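Local coordinates for putative antioxidant defense protein Mlr4105 (Mesorhizobium loti, PDB 3C1L), which probably acts as a peroxiredoxin-type antioxidant enzyme of the all-helical AhpD-like family, reducing peroxides, at residues B[71-76]-B[160-165]; B[124-129]-B[135-140]. One frame throughout, in Å; residues are numbered along the deposited sequence.

Contact 1: B[71-76]-B[160-165]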
ATOM      1  N   GLU B  71     -10.461  20.756 -14.616  1.00 31.47           N
ATOM      2  CA  GLU B  71      -9.178  21.163 -14.019  1.00 29.50           C
ATOM      3  C   GLU B  71      -9.061  20.726 -12.547  1.00 29.52           C
ATOM      4  O   GLU B  71      -7.946  20.458 -12.073  1.00 30.93           O
ATOM      5  CB  GLU B  71      -8.959  22.668 -14.108  1.00 27.04           C
ATOM      6  CG  GLU B  71      -8.844  23.197 -15.518  1.00 32.26           C
ATOM      7  CD  GLU B  71      -7.494  22.900 -16.196  1.00 35.58           C
ATOM      8  OE1 GLU B  71      -6.617  22.256 -15.573  1.00 40.13           O
ATOM      9  OE2 GLU B  71      -7.313  23.307 -17.359  1.00 38.89           O
HETATM   10  N   MSE B  72     -10.169  20.656 -11.810  1.00 29.31           N
HETATM   11  CA  MSE B  72     -10.137  20.144 -10.410  1.00 29.39           C
HETATM   12  C   MSE B  72      -9.870  18.672 -10.366  1.00 29.82           C
HETATM   13  O   MSE B  72      -9.121  18.188  -9.505  1.00 27.56           O
HETATM   14  CB  MSE B  72     -11.442  20.421  -9.632  1.00 31.16           C
HETATM   15  CG  MSE B  72     -11.546  21.845  -9.098  1.00 32.56           C
HETATM   16 SE   MSE B  72     -13.246  22.265  -8.157  0.75 41.36          SE
HETATM   17  CE  MSE B  72     -13.603  20.677  -7.252  1.00 25.38           C
ATOM     18  N   ILE B  73     -10.451  17.930 -11.301  1.00 30.54           N
ATOM     19  CA  ILE B  73     -10.158  16.506 -11.374  1.00 28.01           C
ATOM     20  C   ILE B  73      -8.689  16.348 -11.722  1.00 29.58           C
ATOM     21  O   ILE B  73      -8.019  15.549 -11.116  1.00 29.48           O
ATOM     22  CB  ILE B  73     -11.054  15.755 -12.395  1.00 27.03           C
ATOM     23  CG1 ILE B  73     -12.547  15.800 -11.974  1.00 25.98           C
ATOM     24  CG2 ILE B  73     -10.581  14.300 -12.549  1.00 29.89           C
ATOM     25  CD1 ILE B  73     -13.429  15.466 -13.130  1.00 24.46           C
ATOM     26  N   ALA B  74      -8.183  17.133 -12.684  1.00 27.80           N
ATOM     27  CA  ALA B  74      -6.773  17.041 -13.115  1.00 24.87           C
ATOM     28  C   ALA B  74      -5.829  17.201 -11.951  1.00 25.76           C
ATOM     29  O   ALA B  74      -4.898  16.397 -11.728  1.00 28.54           O
ATOM     30  CB  ALA B  74      -6.495  18.118 -14.197  1.00 23.94           C
ATOM     31  N   VAL B  75      -6.074  18.243 -11.164  1.00 28.78           N
ATOM     32  CA  VAL B  75      -5.217  18.549 -10.033  1.00 28.30           C
ATOM     33  C   VAL B  75      -5.337  17.521  -8.855  1.00 28.75           C
ATOM     34  O   VAL B  75      -4.339  17.223  -8.197  1.00 29.15           O
ATOM     35  CB  VAL B  75      -5.468  19.981  -9.525  1.00 27.82           C
ATOM     36  CG1 VAL B  75      -4.613  20.228  -8.299  1.00 29.62           C
ATOM     37  CG2 VAL B  75      -5.174  21.050 -10.641  1.00 24.08           C
ATOM     38  N   ALA B  76      -6.538  17.038  -8.554  1.00 26.54           N
ATOM     39  CA  ALA B  76      -6.702  16.036  -7.501  1.00 26.32           C
ATOM     40  C   ALA B  76      -5.963  14.756  -7.818  1.00 29.01           C
ATOM     41  O   ALA B  76      -5.288  14.183  -6.949  1.00 28.51           O
ATOM     42  CB  ALA B  76      -8.168  15.757  -7.232  1.00 25.74           C
ATOM     43  N   SER B 160     -13.065   9.735 -17.828  1.00 30.47           N
ATOM     44  CA  SER B 160     -12.106  10.094 -18.883  1.00 27.25           C
ATOM     45  C   SER B 160     -11.083  11.120 -18.456  1.00 26.91           C
ATOM     46  O   SER B 160      -9.909  11.064 -18.833  1.00 24.29           O
ATOM     47  CB  SER B 160     -12.836  10.660 -20.090  1.00 31.18           C
ATOM     48  OG  SER B 160     -13.451   9.642 -20.836  1.00 36.01           O
ATOM     49  N   THR B 161     -11.552  12.102 -17.699  1.00 28.38           N
ATOM     50  CA  THR B 161     -10.706  13.183 -17.261  1.00 28.41           C
ATOM     51  C   THR B 161      -9.719  12.590 -16.279  1.00 28.74           C
ATOM     52  O   THR B 161      -8.518  12.822 -16.408  1.00 30.17           O
ATOM     53  CB  THR B 161     -11.503  14.393 -16.648  1.00 29.89           C
ATOM     54  OG1 THR B 161     -12.518  14.865 -17.585  1.00 30.09           O
ATOM     55  CG2 THR B 161     -10.547  15.504 -16.328  1.00 28.48           C
ATOM     56  N   ALA B 162     -10.223  11.820 -15.323  1.00 27.39           N
ATOM     57  CA  ALA B 162      -9.378  11.240 -14.288  1.00 27.87           C
ATOM     58  C   ALA B 162      -8.349  10.236 -14.900  1.00 27.88           C
ATOM     59  O   ALA B 162      -7.159  10.305 -14.611  1.00 26.85           O
ATOM     60  CB  ALA B 162     -10.266  10.640 -13.123  1.00 27.93           C
ATOM     61  N   ALA B 163      -8.823   9.424 -15.831  1.00 26.37           N
ATOM     62  CA  ALA B 163      -8.011   8.480 -16.604  1.00 25.88           C
ATOM     63  C   ALA B 163      -6.858   9.144 -17.348  1.00 26.81           C
ATOM     64  O   ALA B 163      -5.718   8.705 -17.257  1.00 27.58           O
ATOM     65  CB  ALA B 163      -8.908   7.693 -17.596  1.00 23.94           C
ATOM     66  N   PHE B 164      -7.176  10.215 -18.081  1.00 27.40           N
ATOM     67  CA  PHE B 164      -6.219  10.958 -18.903  1.00 28.37           C
ATOM     68  C   PHE B 164      -5.085  11.498 -18.105  1.00 26.65           C
ATOM     69  O   PHE B 164      -3.960  11.471 -18.558  1.00 27.85           O
ATOM     70  CB  PHE B 164      -6.938  12.141 -19.575  1.00 29.06           C
ATOM     71  CG  PHE B 164      -6.079  12.930 -20.475  1.00 26.52           C
ATOM     72  CD1 PHE B 164      -5.853  12.521 -21.775  1.00 33.19           C
ATOM     73  CD2 PHE B 164      -5.516  14.121 -20.047  1.00 33.70           C
ATOM     74  CE1 PHE B 164      -5.043  13.307 -22.634  1.00 35.23           C
ATOM     75  CE2 PHE B 164      -4.709  14.892 -20.905  1.00 32.09           C
ATOM     76  CZ  PHE B 164      -4.482  14.493 -22.171  1.00 28.28           C
ATOM     77  N   PHE B 165      -5.385  11.957 -16.901  1.00 26.18           N
ATOM     78  CA  PHE B 165      -4.346  12.459 -15.990  1.00 26.90           C
ATOM     79  C   PHE B 165      -3.462  11.440 -15.340  1.00 29.45           C
ATOM     80  O   PHE B 165      -2.279  11.689 -15.097  1.00 31.51           O
ATOM     81  CB  PHE B 165      -4.928  13.508 -15.033  1.00 25.76           C
ATOM     82  CG  PHE B 165      -5.082  14.844 -15.745  1.00 25.70           C
ATOM     83  CD1 PHE B 165      -3.987  15.652 -15.922  1.00 32.15           C
ATOM     84  CD2 PHE B 165      -6.219  15.144 -16.410  1.00 29.67           C
ATOM     85  CE1 PHE B 165      -4.071  16.816 -16.640  1.00 30.86           C
ATOM     86  CE2 PHE B 165      -6.329  16.298 -17.127  1.00 35.02           C
ATOM     87  CZ  PHE B 165      -5.240  17.146 -17.247  1.00 30.06           C
TER
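Ile73 and Ala74 of helix 67-80 pack against Thr161, Ala162 and Phe165 of helix 152-175, joining two helices of the all-helical AhpD-like fold deep in the chain. The short segments run in broadly the same direction, inclined by 39°, with axes 8.8 Å apart at closest approach. Every touching residue is buried, and the meeting is made by carbon.

The aromatic part is a CH-pi contact. The methyl of Ala74 stands over the middle of the Phe165 ring, with Ala74 CB 3.4 Å from the ring centroid of Phe165 and only 12° off its normal. Phe164 CD2 lies over the opposite face, displaced toward the rim, so the Phe165 ring is sandwiched between a methyl and its own sequence neighbour. His90 meets the same ring edge-to-face. His90 ND1 is also hydrogen-bonded to Glu71 OE1, a Glu-His pairing consistent with the proton relay of AhpD relatives. With alanine in place of Phe165, the Ala74 methyl would probably lose its aromatic cover and His90 its ring partner.

The aliphatic part centres on Ile73, whose side chain crosses that of Thr161 at about a right angle. With chi1 at -64°, the CG2 branch of Ile73 lies anti to the backbone N and is brought against helix 152-175, where Ile73 CG2 approaches Ala162 CB to 3.7 Å. Thr161 likewise holds its methyl anti to its own N, and Thr161 CG2 comes 4.0 Å from Ile73 CG2. The Thr161 hydroxyl is engaged within its own helix, bonded to Asp157 O. At the far end of Ile73, CD1 reaches the stem of the threonine, 4.2 Å from Thr161 CB.

Contact 2: B[124-129]-B[135-140]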
ATOM      1  N   LEU B 124     -14.685  14.064  -7.045  1.00 27.60           N
ATOM      2  CA  LEU B 124     -13.309  14.011  -6.669  1.00 27.24           C
ATOM      3  C   LEU B 124     -13.072  12.728  -5.905  1.00 29.02           C
ATOM      4  O   LEU B 124     -12.048  12.102  -6.084  1.00 27.15           O
ATOM      5  CB  LEU B 124     -12.928  15.260  -5.832  1.00 27.27           C
ATOM      6  CG  LEU B 124     -12.787  16.624  -6.565  1.00 30.44           C
ATOM      7  CD1 LEU B 124     -12.157  17.718  -5.673  1.00 25.55           C
ATOM      8  CD2 LEU B 124     -12.005  16.515  -7.848  1.00 26.90           C
ATOM      9  N   GLU B 125     -14.017  12.311  -5.076  1.00 28.39           N
ATOM     10  CA  GLU B 125     -13.846  11.029  -4.397  1.00 30.39           C
ATOM     11  C   GLU B 125     -13.846   9.864  -5.401  1.00 29.28           C
ATOM     12  O   GLU B 125     -13.056   8.917  -5.247  1.00 28.02           O
ATOM     13  CB  GLU B 125     -14.896  10.822  -3.297  1.00 30.71           C
ATOM     14  CG  GLU B 125     -14.763  11.798  -2.088  1.00 34.95           C
ATOM     15  CD  GLU B 125     -13.584  11.509  -1.151  1.00 48.81           C
ATOM     16  OE1 GLU B 125     -12.747  10.617  -1.467  1.00 48.06           O
ATOM     17  OE2 GLU B 125     -13.495  12.186  -0.081  1.00 53.18           O
ATOM     18  N   PHE B 126     -14.689   9.932  -6.438  1.00 28.51           N
ATOM     19  CA  PHE B 126     -14.606   8.908  -7.490  1.00 28.60           C
ATOM     20  C   PHE B 126     -13.196   8.902  -8.179  1.00 27.37           C
ATOM     21  O   PHE B 126     -12.546   7.853  -8.340  1.00 25.75           O
ATOM     22  CB  PHE B 126     -15.695   9.105  -8.489  1.00 27.49           C
ATOM     23  CG  PHE B 126     -15.763   8.054  -9.535  1.00 31.28           C
ATOM     24  CD1 PHE B 126     -16.332   6.814  -9.255  1.00 31.37           C
ATOM     25  CD2 PHE B 126     -15.297   8.307 -10.825  1.00 35.49           C
ATOM     26  CE1 PHE B 126     -16.415   5.823 -10.216  1.00 27.41           C
ATOM     27  CE2 PHE B 126     -15.346   7.302 -11.818  1.00 32.30           C
ATOM     28  CZ  PHE B 126     -15.929   6.057 -11.512  1.00 34.10           C
ATOM     29  N   ALA B 127     -12.742  10.083  -8.572  1.00 26.73           N
ATOM     30  CA  ALA B 127     -11.391  10.264  -9.180  1.00 27.74           C
ATOM     31  C   ALA B 127     -10.256   9.701  -8.302  1.00 27.60           C
ATOM     32  O   ALA B 127      -9.319   9.094  -8.823  1.00 32.27           O
ATOM     33  CB  ALA B 127     -11.149  11.736  -9.488  1.00 26.64           C
ATOM     34  N   VAL B 128     -10.310   9.934  -6.989  1.00 27.91           N
ATOM     35  CA  VAL B 128      -9.355   9.353  -6.029  1.00 29.33           C
ATOM     36  C   VAL B 128      -9.359   7.837  -6.067  1.00 28.34           C
ATOM     37  O   VAL B 128      -8.315   7.225  -6.231  1.00 27.39           O
ATOM     38  CB  VAL B 128      -9.631   9.768  -4.547  1.00 33.35           C
ATOM     39  CG1 VAL B 128      -8.807   8.918  -3.618  1.00 33.93           C
ATOM     40  CG2 VAL B 128      -9.323  11.238  -4.318  1.00 28.74           C
ATOM     41  N   LYS B 129     -10.544   7.237  -6.001  1.00 29.26           N
ATOM     42  CA  LYS B 129     -10.669   5.758  -6.092  1.00 28.33           C
ATOM     43  C   LYS B 129     -10.220   5.199  -7.446  1.00 27.32           C
ATOM     44  O   LYS B 129      -9.515   4.231  -7.520  1.00 28.22           O
ATOM     45  CB  LYS B 129     -12.112   5.273  -5.790  1.00 27.93           C
ATOM     46  CG  LYS B 129     -12.144   3.767  -5.588  1.00 30.60           C
ATOM     47  CD  LYS B 129     -13.403   3.243  -5.069  1.00 29.66           C
ATOM     48  CE  LYS B 129     -13.310   1.737  -4.929  1.00 31.60           C
ATOM     49  NZ  LYS B 129     -14.655   1.181  -4.556  1.00 32.64           N
ATOM     50  N   ALA B 135      -8.865  -1.450  -9.731  1.00 26.59           N
ATOM     51  CA  ALA B 135      -9.410  -2.834  -9.672  1.00 25.74           C
ATOM     52  C   ALA B 135     -10.741  -2.962  -8.898  1.00 27.21           C
ATOM     53  O   ALA B 135     -11.523  -3.893  -9.149  1.00 30.93           O
ATOM     54  CB  ALA B 135      -8.360  -3.803  -9.067  1.00 26.05           C
ATOM     55  N   LYS B 136     -10.982  -2.030  -7.974  1.00 26.40           N
ATOM     56  CA  LYS B 136     -12.052  -2.115  -7.003  1.00 28.72           C
ATOM     57  C   LYS B 136     -13.296  -1.295  -7.311  1.00 29.07           C
ATOM     58  O   LYS B 136     -14.174  -1.175  -6.454  1.00 29.09           O
ATOM     59  CB  LYS B 136     -11.463  -1.750  -5.627  1.00 30.74           C
ATOM     60  CG  LYS B 136     -10.412  -2.827  -5.230  1.00 29.64           C
ATOM     61  CD  LYS B 136     -10.053  -2.788  -3.782  1.00 37.51           C
ATOM     62  CE  LYS B 136      -9.226  -4.025  -3.399  1.00 35.59           C
ATOM     63  NZ  LYS B 136      -9.085  -4.052  -1.956  1.00 36.60           N
ATOM     64  N   ILE B 137     -13.372  -0.715  -8.521  1.00 28.43           N
ATOM     65  CA  ILE B 137     -14.526   0.097  -8.906  1.00 29.65           C
ATOM     66  C   ILE B 137     -15.660  -0.859  -9.139  1.00 29.92           C
ATOM     67  O   ILE B 137     -15.474  -1.896  -9.801  1.00 27.20           O
ATOM     68  CB  ILE B 137     -14.268   0.972 -10.184  1.00 31.61           C
ATOM     69  CG1 ILE B 137     -13.122   1.972  -9.914  1.00 28.03           C
ATOM     70  CG2 ILE B 137     -15.573   1.667 -10.657  1.00 32.17           C
ATOM     71  CD1 ILE B 137     -13.525   3.209  -9.051  1.00 31.82           C
ATOM     72  N   VAL B 138     -16.811  -0.520  -8.555  1.00 29.05           N
ATOM     73  CA  VAL B 138     -18.021  -1.321  -8.633  1.00 28.45           C
ATOM     74  C   VAL B 138     -19.223  -0.421  -8.926  1.00 27.86           C
ATOM     75  O   VAL B 138     -19.107   0.793  -8.933  1.00 24.08           O
ATOM     76  CB  VAL B 138     -18.227  -2.186  -7.338  1.00 31.25           C
ATOM     77  CG1 VAL B 138     -17.155  -3.219  -7.261  1.00 31.98           C
ATOM     78  CG2 VAL B 138     -18.198  -1.331  -6.073  1.00 26.63           C
ATOM     79  N   GLU B 139     -20.349  -1.042  -9.239  1.00 27.06           N
ATOM     80  CA  GLU B 139     -21.598  -0.321  -9.559  1.00 30.49           C
ATOM     81  C   GLU B 139     -22.022   0.656  -8.458  1.00 28.89           C
ATOM     82  O   GLU B 139     -22.596   1.697  -8.767  1.00 31.15           O
ATOM     83  CB  GLU B 139     -22.731  -1.301  -9.830  1.00 30.77           C
ATOM     84  CG  GLU B 139     -24.080  -0.656 -10.191  1.00 34.21           C
ATOM     85  CD  GLU B 139     -24.019   0.242 -11.403  1.00 39.92           C
ATOM     86  OE1 GLU B 139     -23.227  -0.034 -12.340  1.00 34.81           O
ATOM     87  OE2 GLU B 139     -24.777   1.239 -11.409  1.00 39.27           O
ATOM     88  N   ALA B 140     -21.785   0.317  -7.184  1.00 29.03           N
ATOM     89  CA  ALA B 140     -21.999   1.297  -6.093  1.00 28.47           C
ATOM     90  C   ALA B 140     -21.185   2.592  -6.291  1.00 28.55           C
ATOM     91  O   ALA B 140     -21.561   3.619  -5.816  1.00 28.51           O
ATOM     92  CB  ALA B 140     -21.692   0.717  -4.778  1.00 24.70           C
TER
HETATM   93  O   HOH W   1     -14.849  -1.636  -3.870  1.00 33.30           O
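The turn that links helix 118-132 to helix 139-147 is pinned back on the first helix by Lys129, which reaches across to the backbone of Lys136, while Ile137 packs against the stem of Lys129 and the Phe126 ring. Lys129 CG lies anti to the backbone N (chi1 -167°) and the chain is extended beyond it, carrying the ammonium to Lys136: Lys129 NZ donates to Lys136 O at 3.1 Å. The donor stands above the carbonyl plane, 51° out of it. A water doubles the link, accepting from Lys129 NZ at 2.9 Å and donating to Lys136 O at 2.7 Å. The same ammonium forms a salt bridge with Asp141, whose OD2 also accepts from Val138 N. The charged end of Lys136 goes instead to Glu132 of the third subunit.

Alongside this polar link, the side chains of Ile137 and Lys129 run past one another in opposite senses, with Ile137 CD1 3.8 Å from Lys129 CG. Ile137 CD1 also approaches the Phe126 ring obliquely, 4.1 Å from Phe126 CE1. Leu145 of helix 139-147 and Ala174 of the second subunit also pack on Phe126. Together these contacts form a helix-loop-helix connection, with a lysine of the first helix fastening the loop that leads into the second.

Overall arrangement
Helix 118-132 bridges the two contacts, whose centres lie about 13 Å apart. Its inner side packs on both helices of contact 1: Leu124 CD1 is 3.7 Å from CE of the selenomethionine Met72, and Ala127 CB is 3.9 Å from Ala162 CB. Contact 1 sits about 5 Å from the centre of the chain and contact 2 about 19 Å from it, so one helix runs from the buried core to a turn among subunits. Both contacts touch the second subunit of the six-chain assembly. A PEG molecule, probably from crystallisation, lies about 4 Å from the Phe165 side chain, placing contact 1 beside a possible pocket.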